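Local coordinates for CdiI immunity protein (Yersinia kristensenii ATCC 33638, PDB 5E3E) that binds the CdiA-CT toxin, a bacterial member of the RNase A superfamily, and probably protects the producing cell by neutralising this nuclease, at residues Tyr7-Tyr12 against Arg45-Ala50; Arg15-Gln20 against Val24-Ala29; Asn28-Leu33 against Leu90-Lys95. One frame throughout, in Å; residues are numbered along the deposited sequence.

Overall arrangement
Following the all-helical chain from its N terminus, contact 1 opens on helix 8-17 and stays open while the same helix runs on into contact 2. Contact 2 closes almost at once, bringing 24-29 back against 15-20 after a three-residue link, and so falls wholly within the loop of contact 1. Contact 3 starts where contact 2 ends, the two sharing Asn28 and Ala29. Helix 42-56 then closes contact 1, and only helix 86-96, near the C terminus, closes contact 3, so contacts 1 and 3 cross. Met48 touches Ile93 between contacts 1 and 3, Phe18 touches Leu33 between contacts 2 and 3, and Tyr12 touches Tyr17 along helix 8-17.

Contact 1: Tyr7-Tyr12 against Arg45-Ala50; sequences YPYLSY and RLQMKA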
loop_
_atom_site.group_PDB
_atom_site.type_symbol
_atom_site.label_atom_id
_atom_site.label_comp_id
_atom_site.label_asym_id
_atom_site.label_seq_id
_atom_site.Cartn_x
_atom_site.Cartn_y
_atom_site.Cartn_z
ATOM N N TYR A 7 -1.987 8.630 11.795
ATOM C CA TYR A 7 -3.022 7.930 11.069
ATOM C C TYR A 7 -2.629 6.486 10.699
ATOM O O TYR A 7 -2.731 6.074 9.539
ATOM C CB TYR A 7 -3.444 8.717 9.816
ATOM C CG TYR A 7 -4.139 10.022 10.139
ATOM C CD1 TYR A 7 -3.399 11.164 10.474
ATOM C CD2 TYR A 7 -5.516 10.124 10.114
ATOM C CE1 TYR A 7 -4.046 12.360 10.741
ATOM C CE2 TYR A 7 -6.183 11.329 10.396
ATOM C CZ TYR A 7 -5.425 12.432 10.745
ATOM O OH TYR A 7 -6.108 13.620 10.989
ATOM N N PRO A 8 -2.289 5.674 11.698
ATOM C CA PRO A 8 -1.806 4.352 11.312
ATOM C C PRO A 8 -2.894 3.439 10.739
ATOM O O PRO A 8 -2.574 2.531 9.992
ATOM C CB PRO A 8 -1.245 3.788 12.624
ATOM C CG PRO A 8 -2.032 4.467 13.682
ATOM C CD PRO A 8 -2.229 5.871 13.150
ATOM N N TYR A 9 -4.145 3.617 11.146
ATOM C CA TYR A 9 -5.203 2.683 10.735
ATOM C C TYR A 9 -5.579 2.850 9.260
ATOM O O TYR A 9 -5.722 1.884 8.526
ATOM C CB TYR A 9 -6.427 2.730 11.690
ATOM C CG TYR A 9 -6.039 2.264 13.053
ATOM C CD1 TYR A 9 -5.990 0.913 13.338
ATOM C CD2 TYR A 9 -5.545 3.151 14.020
ATOM C CE1 TYR A 9 -5.546 0.451 14.555
ATOM C CE2 TYR A 9 -5.081 2.685 15.257
ATOM C CZ TYR A 9 -5.072 1.320 15.493
ATOM O OH TYR A 9 -4.617 0.788 16.692
ATOM N N LEU A 10 -5.725 4.082 8.839
ATOM C CA LEU A 10 -5.913 4.388 7.422
ATOM C C LEU A 10 -4.661 4.117 6.622
ATOM O O LEU A 10 -4.747 3.636 5.497
ATOM C CB LEU A 10 -6.349 5.835 7.207
ATOM C CG LEU A 10 -7.827 6.069 7.118
ATOM C CD1 LEU A 10 -8.067 7.567 6.987
ATOM C CD2 LEU A 10 -8.447 5.304 5.931
ATOM N N SER A 11 -3.492 4.396 7.185
ATOM C CA SER A 11 -2.241 4.067 6.471
ATOM C C SER A 11 -2.179 2.548 6.198
ATOM O O SER A 11 -1.774 2.135 5.137
ATOM C CB SER A 11 -1.019 4.507 7.236
ATOM O OG SER A 11 -1.049 5.918 7.359
ATOM N N TYR A 12 -2.604 1.736 7.174
ATOM C CA TYR A 12 -2.598 0.288 7.032
ATOM C C TYR A 12 -3.548 -0.166 5.915
ATOM O O TYR A 12 -3.117 -0.915 5.032
ATOM C CB TYR A 12 -2.971 -0.387 8.353
ATOM C CG TYR A 12 -3.049 -1.886 8.280
ATOM C CD1 TYR A 12 -1.904 -2.654 8.086
ATOM C CD2 TYR A 12 -4.248 -2.527 8.366
ATOM C CE1 TYR A 12 -1.963 -4.040 8.016
ATOM C CE2 TYR A 12 -4.326 -3.903 8.274
ATOM C CZ TYR A 12 -3.191 -4.671 8.119
ATOM O OH TYR A 12 -3.270 -6.074 8.055
ATOM N N ARG A 45 -11.074 -2.197 12.435
ATOM C CA ARG A 45 -11.905 -1.404 11.530
ATOM C C ARG A 45 -12.594 -0.224 12.224
ATOM O O ARG A 45 -12.787 0.797 11.585
ATOM C CB ARG A 45 -12.901 -2.246 10.722
ATOM C CG ARG A 45 -13.955 -2.947 11.509
ATOM C CD ARG A 45 -15.016 -3.547 10.571
ATOM N NE ARG A 45 -16.133 -4.082 11.344
ATOM C CZ ARG A 45 -16.213 -5.346 11.751
ATOM N NH1 ARG A 45 -15.248 -6.196 11.446
ATOM N NH2 ARG A 45 -17.262 -5.778 12.462
ATOM N N LEU A 46 -12.954 -0.357 13.506
ATOM C CA LEU A 46 -13.509 0.789 14.234
ATOM C C LEU A 46 -12.489 1.911 14.407
ATOM O O LEU A 46 -12.872 3.077 14.369
ATOM C CB LEU A 46 -14.038 0.386 15.628
ATOM C CG LEU A 46 -15.296 -0.469 15.520
ATOM C CD1 LEU A 46 -15.658 -0.973 16.907
ATOM C CD2 LEU A 46 -16.454 0.326 14.932
ATOM N N GLN A 47 -11.205 1.576 14.568
ATOM C CA GLN A 47 -10.178 2.619 14.690
ATOM C C GLN A 47 -9.919 3.256 13.309
ATOM O O GLN A 47 -9.644 4.449 13.222
ATOM C CB GLN A 47 -8.909 2.041 15.291
ATOM C CG GLN A 47 -9.109 1.704 16.786
ATOM C CD GLN A 47 -7.898 1.076 17.445
ATOM O OE1 GLN A 47 -7.187 1.731 18.219
ATOM N NE2 GLN A 47 -7.664 -0.178 17.148
HETATM N N MSE A 48 -10.028 2.456 12.244
HETATM C CA MSE A 48 -9.917 2.982 10.878
HETATM C C MSE A 48 -11.083 3.934 10.617
HETATM O O MSE A 48 -10.886 5.038 10.122
HETATM C CB MSE A 48 -9.790 1.809 9.880
HETATM C CG MSE A 48 -9.539 2.230 8.421
HETATM SE SE MSE A 48 -11.231 2.790 7.556
HETATM C CE MSE A 48 -12.037 0.990 7.420
ATOM N N LYS A 49 -12.293 3.540 11.004
ATOM C CA LYS A 49 -13.463 4.390 10.818
ATOM C C LYS A 49 -13.289 5.699 11.597
ATOM O O LYS A 49 -13.673 6.759 11.112
ATOM C CB LYS A 49 -14.734 3.648 11.232
ATOM C CG LYS A 49 -15.111 2.607 10.176
ATOM C CD LYS A 49 -16.165 1.605 10.629
ATOM C CE LYS A 49 -17.468 2.253 10.916
ATOM N NZ LYS A 49 -18.376 1.230 11.511
ATOM N N ALA A 50 -12.745 5.621 12.805
ATOM C CA ALA A 50 -12.529 6.860 13.602
ATOM C C ALA A 50 -11.623 7.828 12.861
ATOM O O ALA A 50 -11.892 9.028 12.857
ATOM C CB ALA A 50 -11.970 6.547 14.974
#
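Tyr9 and Met48 meet at a steep helix-helix crossing in this all-helical immunity protein: the segments 8-12 and 45-50 run at 105° to each other, their axes 8.2 Å apart at closest approach. The backbones come near enough to put Tyr9 CA 4.7 Å from Met48 CA. The aromatic contact is a CH-pi interaction, with Gln47 CB 3.5 Å from the centroid of the Tyr9 ring and almost on its normal. Tyr9 carries CG anti to its carbonyl carbon (chi1 -64°), and Gln47 leaves its own helix in the same way. Extended beyond CG, the glutamine follows the ring out to the phenol end, where its amide plane is tilted 37° from the ring and both amide ends lie near Tyr9 OH, Gln47 OE1 at 3.1 Å and Gln47 NE2 at 3.2 Å. Gln47 NE2 is also held within its own helix by a hydrogen bond to Glu43 O, one turn back. Glu51, further along helix 42-56, binds the first-turn amides of Tyr9 and Leu10 through its carboxylate, linking the start of helix 8-17 to its crossing partner. Apolar packing completes the contact. Tyr9 CB sits 3.6 Å from Met48 CA, and the selenomethionine at 48, bent at chi2 and chi3, crosses Leu10 at about a right angle, its SE 4.1 Å from Leu10 CD2.

Contact 2: Arg15-Gln20 against Val24-Ala29; sequences RCYFNQ and VLFGNA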
loop_
_atom_site.group_PDB
_atom_site.type_symbol
_atom_site.label_atom_id
_atom_site.label_comp_id
_atom_site.label_asym_id
_atom_site.label_seq_id
_atom_site.Cartn_x
_atom_site.Cartn_y
_atom_site.Cartn_z
ATOM N N ARG A 15 -2.082 1.272 2.457
ATOM C CA ARG A 15 -0.785 0.779 2.036
ATOM C C ARG A 15 -0.684 -0.720 1.954
ATOM O O ARG A 15 0.040 -1.213 1.089
ATOM C CB ARG A 15 0.331 1.316 2.897
ATOM C CG ARG A 15 0.410 2.809 2.882
ATOM C CD ARG A 15 1.535 3.288 3.766
ATOM N NE ARG A 15 1.637 4.752 3.830
ATOM C CZ ARG A 15 2.615 5.410 4.466
ATOM N NH1 ARG A 15 3.592 4.764 5.113
ATOM N NH2 ARG A 15 2.604 6.730 4.499
ATOM N N CYS A 16 -1.363 -1.458 2.824
ATOM C CA CYS A 16 -1.235 -2.902 2.822
ATOM C C CYS A 16 -2.336 -3.540 1.984
ATOM O O CYS A 16 -2.106 -4.608 1.394
ATOM C CB CYS A 16 -1.227 -3.489 4.224
ATOM S SG CYS A 16 0.294 -3.140 5.134
ATOM N N TYR A 17 -3.553 -2.980 2.025
ATOM C CA TYR A 17 -4.641 -3.532 1.253
ATOM C C TYR A 17 -4.680 -2.873 -0.109
ATOM O O TYR A 17 -4.645 -3.594 -1.106
ATOM C CB TYR A 17 -5.997 -3.430 1.985
ATOM C CG TYR A 17 -6.137 -4.538 3.010
ATOM C CD1 TYR A 17 -5.564 -4.436 4.267
ATOM C CD2 TYR A 17 -6.813 -5.734 2.669
ATOM C CE1 TYR A 17 -5.653 -5.480 5.167
ATOM C CE2 TYR A 17 -6.942 -6.756 3.570
ATOM C CZ TYR A 17 -6.364 -6.632 4.816
ATOM O OH TYR A 17 -6.472 -7.677 5.706
ATOM N N PHE A 18 -4.765 -1.544 -0.162
ATOM C CA PHE A 18 -4.709 -0.854 -1.460
ATOM C C PHE A 18 -3.300 -0.691 -1.982
ATOM O O PHE A 18 -2.916 0.364 -2.463
ATOM C CB PHE A 18 -5.506 0.441 -1.464
ATOM C CG PHE A 18 -6.985 0.228 -1.372
ATOM C CD1 PHE A 18 -7.697 -0.198 -2.465
ATOM C CD2 PHE A 18 -7.656 0.393 -0.171
ATOM C CE1 PHE A 18 -9.067 -0.403 -2.385
ATOM C CE2 PHE A 18 -9.044 0.193 -0.085
ATOM C CZ PHE A 18 -9.730 -0.218 -1.201
ATOM N N ASN A 19 -2.519 -1.775 -1.896
ATOM C CA ASN A 19 -1.198 -1.831 -2.489
ATOM C C ASN A 19 -1.313 -1.907 -4.029
ATOM O O ASN A 19 -2.392 -2.056 -4.569
ATOM C CB ASN A 19 -0.362 -2.975 -1.898
ATOM C CG ASN A 19 -0.880 -4.332 -2.278
ATOM O OD1 ASN A 19 -0.868 -4.699 -3.444
ATOM N ND2 ASN A 19 -1.353 -5.099 -1.294
ATOM N N GLN A 20 -0.194 -1.756 -4.746
ATOM C CA GLN A 20 -0.251 -1.736 -6.206
ATOM C C GLN A 20 -0.825 -3.015 -6.816
ATOM O O GLN A 20 -1.275 -3.009 -7.971
ATOM C CB GLN A 20 1.145 -1.511 -6.799
ATOM C CG GLN A 20 1.644 -0.100 -6.604
ATOM C CD GLN A 20 3.003 0.144 -7.244
ATOM O OE1 GLN A 20 3.347 -0.434 -8.284
ATOM N NE2 GLN A 20 3.779 1.023 -6.635
ATOM N N VAL A 24 -4.966 -8.138 -8.071
ATOM C CA VAL A 24 -4.524 -9.549 -8.146
ATOM C C VAL A 24 -4.704 -10.281 -6.814
ATOM O O VAL A 24 -5.146 -11.435 -6.759
ATOM C CB VAL A 24 -3.054 -9.627 -8.603
ATOM C CG1 VAL A 24 -2.719 -11.081 -8.904
ATOM C CG2 VAL A 24 -2.874 -8.744 -9.817
ATOM N N LEU A 25 -4.426 -9.581 -5.721
ATOM C CA LEU A 25 -4.575 -10.153 -4.394
ATOM C C LEU A 25 -6.002 -10.285 -3.959
ATOM O O LEU A 25 -6.377 -11.304 -3.385
ATOM C CB LEU A 25 -3.887 -9.300 -3.322
ATOM C CG LEU A 25 -2.397 -9.441 -3.228
ATOM C CD1 LEU A 25 -1.843 -8.245 -2.434
ATOM C CD2 LEU A 25 -2.041 -10.779 -2.583
ATOM N N PHE A 26 -6.802 -9.242 -4.187
ATOM C CA PHE A 26 -8.140 -9.200 -3.604
ATOM C C PHE A 26 -9.268 -9.052 -4.615
ATOM O O PHE A 26 -10.361 -9.596 -4.432
ATOM C CB PHE A 26 -8.222 -8.036 -2.607
ATOM C CG PHE A 26 -7.132 -8.028 -1.571
ATOM C CD1 PHE A 26 -7.025 -9.059 -0.645
ATOM C CD2 PHE A 26 -6.219 -6.989 -1.512
ATOM C CE1 PHE A 26 -6.058 -9.025 0.357
ATOM C CE2 PHE A 26 -5.243 -6.953 -0.543
ATOM C CZ PHE A 26 -5.152 -7.969 0.402
ATOM N N GLY A 27 -9.030 -8.270 -5.643
ATOM C CA GLY A 27 -10.033 -7.995 -6.652
ATOM C C GLY A 27 -10.299 -6.528 -6.752
ATOM O O GLY A 27 -9.383 -5.711 -6.548
ATOM N N ASN A 28 -11.537 -6.170 -7.070
ATOM C CA ASN A 28 -11.882 -4.767 -7.243
ATOM C C ASN A 28 -11.848 -4.023 -5.898
ATOM O O ASN A 28 -11.556 -4.636 -4.873
ATOM C CB ASN A 28 -13.203 -4.578 -8.004
ATOM C CG ASN A 28 -14.430 -4.908 -7.177
ATOM O OD1 ASN A 28 -14.371 -5.080 -5.973
ATOM N ND2 ASN A 28 -15.578 -4.992 -7.849
ATOM N N ALA A 29 -12.060 -2.703 -5.890
ATOM C CA ALA A 29 -11.877 -1.942 -4.661
ATOM C C ALA A 29 -12.839 -2.433 -3.549
ATOM O O ALA A 29 -12.468 -2.518 -2.385
ATOM C CB ALA A 29 -12.023 -0.434 -4.903
#
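Phe26 lies between Tyr17 on one face of its ring and Leu25 on the other. Tyr17 CD2 comes within 3.6 Å of Phe26 CZ; the two ring planes are only 20° apart, but they are slid so far that the rings barely overlap, with centroids 5.1 Å apart. Over the opposite face sits Leu25 CB, 3.7 Å above the ring plane and close to its centre. Cys16 O lies at the Phe26 edge, near its plane, and Tyr17 O is 3.5 Å from Phe26 CE2. The Phe18 ring turns an edge to Ala29, whose CA lies in its plane and whose CB is 3.9 Å from Phe18 CE1.

Asn19 is the last residue of an inverse gamma turn centred on Phe18. Asn19 CG sits between the backbone N and the carbonyl carbon (chi1 68°), folding the amide back toward Cys16. Asn19 ND2 donates to Cys16 O over 2.8 Å. The oxygen lies nearly in the amide plane, although the donor stands well above the carbonyl plane. Asn19 OD1 accepts from Asp21 N, so both ends of the amide are held, and Leu25 CD1 packs 3.4 Å from Asn19 ND2.

The chain between helices 8-17 and 22-25 thus folds back on itself and forms part of the toxin-binding surface: Arg15 salt-bridges Glu65 of the toxin chain, whose Tyr63 meets Tyr17 edge-to-face and packs on Phe26. Within the immunity protein, Tyr17 OH bonds Glu40, Phe26 rests on Thr32 and Ala35 of helix 29-39, and Phe18 meets Trp89 of helix 86-96 edge-to-face.

Contact 3: Asn28-Leu33 against Leu90-Lys95; sequences NADETL and LKHIYK
Leu33 and Ile93 mark the nearest backbone approach, CA to CA 7.3 Å, between two helical segments that run in broadly the same direction at 45°, their axes 10.9 Å apart at closest approach. The polar link is a histidine-carboxylate hydrogen bond: His92 NE2 donates to Asp30 OD1 over 2.6 Å, nearly straight at 163°. Asp30 offers the syn lone pair of OD1, the oxygen lies almost in the imidazole plane, and carboxylate and ring are nearly coplanar. His92, its CG turned opposite the backbone N (chi1 173°), reaches across to Asp30, which comes from the other direction. Beside this bond, Leu33 CD2 packs 4.1 Å from Ile93 CG2, the two side chains crossing at about a right angle, while Leu33 CD1 approaches His92 CD2 to 4.2 Å.

Asn28 and Glu31 form a capping box at the start of helix 29-39: Glu31 N donates to Asn28 OD1 over 2.8 Å, and Asn28 N to Glu31 OE1 over 2.9 Å. Asp30 lies in this first turn, where the helix end would tend to stabilise its negative charge. The contact ties the start of helix 29-39 to helix 86-96, whose Ile93 also packs on Ile52 of helix 42-56, while Trp83 meets the His92 ring.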
loop_
_atom_site.group_PDB
_atom_site.type_symbol
_atom_site.label_atom_id
_atom_site.label_comp_id
_atom_site.label_asym_id
_atom_site.label_seq_id
_atom_site.Cartn_x
_atom_site.Cartn_y
_atom_site.Cartn_z
ATOM N N ASN A 28 -11.537 -6.170 -7.070
ATOM C CA ASN A 28 -11.882 -4.767 -7.243
ATOM C C ASN A 28 -11.848 -4.023 -5.898
ATOM O O ASN A 28 -11.556 -4.636 -4.873
ATOM C CB ASN A 28 -13.203 -4.578 -8.004
ATOM C CG ASN A 28 -14.430 -4.908 -7.177
ATOM O OD1 ASN A 28 -14.371 -5.080 -5.973
ATOM N ND2 ASN A 28 -15.578 -4.992 -7.849
ATOM N N ALA A 29 -12.060 -2.703 -5.890
ATOM C CA ALA A 29 -11.877 -1.942 -4.661
ATOM C C ALA A 29 -12.839 -2.433 -3.549
ATOM O O ALA A 29 -12.468 -2.518 -2.385
ATOM C CB ALA A 29 -12.023 -0.434 -4.903
ATOM N N ASP A 30 -14.055 -2.802 -3.900
ATOM C CA ASP A 30 -14.977 -3.242 -2.866
ATOM C C ASP A 30 -14.640 -4.660 -2.387
ATOM O O ASP A 30 -14.851 -4.985 -1.216
ATOM C CB ASP A 30 -16.417 -3.105 -3.359
ATOM C CG ASP A 30 -16.905 -1.679 -3.304
ATOM O OD1 ASP A 30 -16.212 -0.807 -2.695
ATOM O OD2 ASP A 30 -18.014 -1.431 -3.827
ATOM N N GLU A 31 -14.074 -5.480 -3.259
ATOM C CA GLU A 31 -13.633 -6.821 -2.833
ATOM C C GLU A 31 -12.416 -6.681 -1.920
ATOM O O GLU A 31 -12.265 -7.439 -0.994
ATOM C CB GLU A 31 -13.329 -7.699 -4.057
ATOM C CG GLU A 31 -14.634 -8.151 -4.738
ATOM C CD GLU A 31 -14.481 -8.609 -6.177
ATOM O OE1 GLU A 31 -13.475 -8.258 -6.853
ATOM O OE2 GLU A 31 -15.412 -9.327 -6.675
ATOM N N THR A 32 -11.595 -5.671 -2.175
ATOM C CA THR A 32 -10.479 -5.339 -1.277
ATOM C C THR A 32 -10.983 -4.935 0.137
ATOM O O THR A 32 -10.511 -5.446 1.161
ATOM C CB THR A 32 -9.572 -4.283 -1.916
ATOM O OG1 THR A 32 -9.057 -4.814 -3.150
ATOM C CG2 THR A 32 -8.414 -3.907 -0.974
ATOM N N LEU A 33 -11.956 -4.033 0.174
ATOM C CA LEU A 33 -12.600 -3.652 1.436
ATOM C C LEU A 33 -13.209 -4.835 2.134
ATOM O O LEU A 33 -13.080 -4.952 3.335
ATOM C CB LEU A 33 -13.671 -2.566 1.200
ATOM C CG LEU A 33 -13.165 -1.226 0.681
ATOM C CD1 LEU A 33 -14.294 -0.261 0.328
ATOM C CD2 LEU A 33 -12.177 -0.608 1.647
ATOM N N LEU A 90 -14.451 8.213 0.871
ATOM C CA LEU A 90 -14.317 7.863 2.294
ATOM C C LEU A 90 -15.676 7.452 2.904
ATOM O O LEU A 90 -15.713 6.559 3.753
ATOM C CB LEU A 90 -13.718 9.002 3.112
ATOM C CG LEU A 90 -12.247 9.345 2.868
ATOM C CD1 LEU A 90 -11.798 10.506 3.739
ATOM C CD2 LEU A 90 -11.344 8.184 3.097
ATOM N N LYS A 91 -16.748 8.150 2.550
ATOM C CA LYS A 91 -18.085 7.808 3.053
ATOM C C LYS A 91 -18.475 6.403 2.592
ATOM O O LYS A 91 -19.081 5.605 3.379
ATOM C CB LYS A 91 -19.129 8.824 2.587
ATOM C CG LYS A 91 -19.018 10.169 3.304
ATOM C CD LYS A 91 -20.172 11.081 2.895
ATOM C CE LYS A 91 -20.183 12.356 3.734
ATOM N NZ LYS A 91 -21.325 13.286 3.449
ATOM N N HIS A 92 -18.094 6.087 1.353
ATOM C CA HIS A 92 -18.293 4.720 0.819
ATOM C C HIS A 92 -17.506 3.638 1.610
ATOM O O HIS A 92 -18.062 2.560 1.938
ATOM C CB HIS A 92 -17.915 4.688 -0.661
ATOM C CG HIS A 92 -17.913 3.320 -1.248
ATOM N ND1 HIS A 92 -19.067 2.632 -1.552
ATOM C CD2 HIS A 92 -16.892 2.505 -1.568
ATOM C CE1 HIS A 92 -18.754 1.453 -2.064
ATOM N NE2 HIS A 92 -17.437 1.367 -2.123
ATOM N N ILE A 93 -16.235 3.886 1.909
ATOM C CA ILE A 93 -15.426 2.922 2.698
ATOM C C ILE A 93 -16.133 2.698 4.030
ATOM O O ILE A 93 -16.351 1.579 4.441
ATOM C CB ILE A 93 -14.014 3.426 2.964
ATOM C CG1 ILE A 93 -13.204 3.503 1.663
ATOM C CG2 ILE A 93 -13.298 2.560 4.018
ATOM C CD1 ILE A 93 -11.886 4.204 1.883
ATOM N N TYR A 94 -16.516 3.787 4.671
ATOM C CA TYR A 94 -17.158 3.737 5.979
ATOM C C TYR A 94 -18.411 2.823 5.919
ATOM O O TYR A 94 -18.585 1.927 6.760
ATOM C CB TYR A 94 -17.517 5.166 6.410
ATOM C CG TYR A 94 -17.829 5.344 7.866
ATOM C CD1 TYR A 94 -19.071 4.939 8.360
ATOM C CD2 TYR A 94 -16.929 5.936 8.750
ATOM C CE1 TYR A 94 -19.405 5.099 9.679
ATOM C CE2 TYR A 94 -17.270 6.121 10.095
ATOM C CZ TYR A 94 -18.507 5.702 10.546
ATOM O OH TYR A 94 -18.943 5.817 11.871
ATOM N N LYS A 95 -19.262 3.055 4.931
ATOM C CA LYS A 95 -20.493 2.293 4.757
ATOM C C LYS A 95 -20.266 0.820 4.430
ATOM O O LYS A 95 -21.069 -0.039 4.824
ATOM C CB LYS A 95 -21.343 2.928 3.655
ATOM C CG LYS A 95 -22.792 2.493 3.628
ATOM C CD LYS A 95 -23.615 3.262 2.588
ATOM C CE LYS A 95 -23.683 4.758 2.840
ATOM N NZ LYS A 95 -24.265 5.437 1.641
#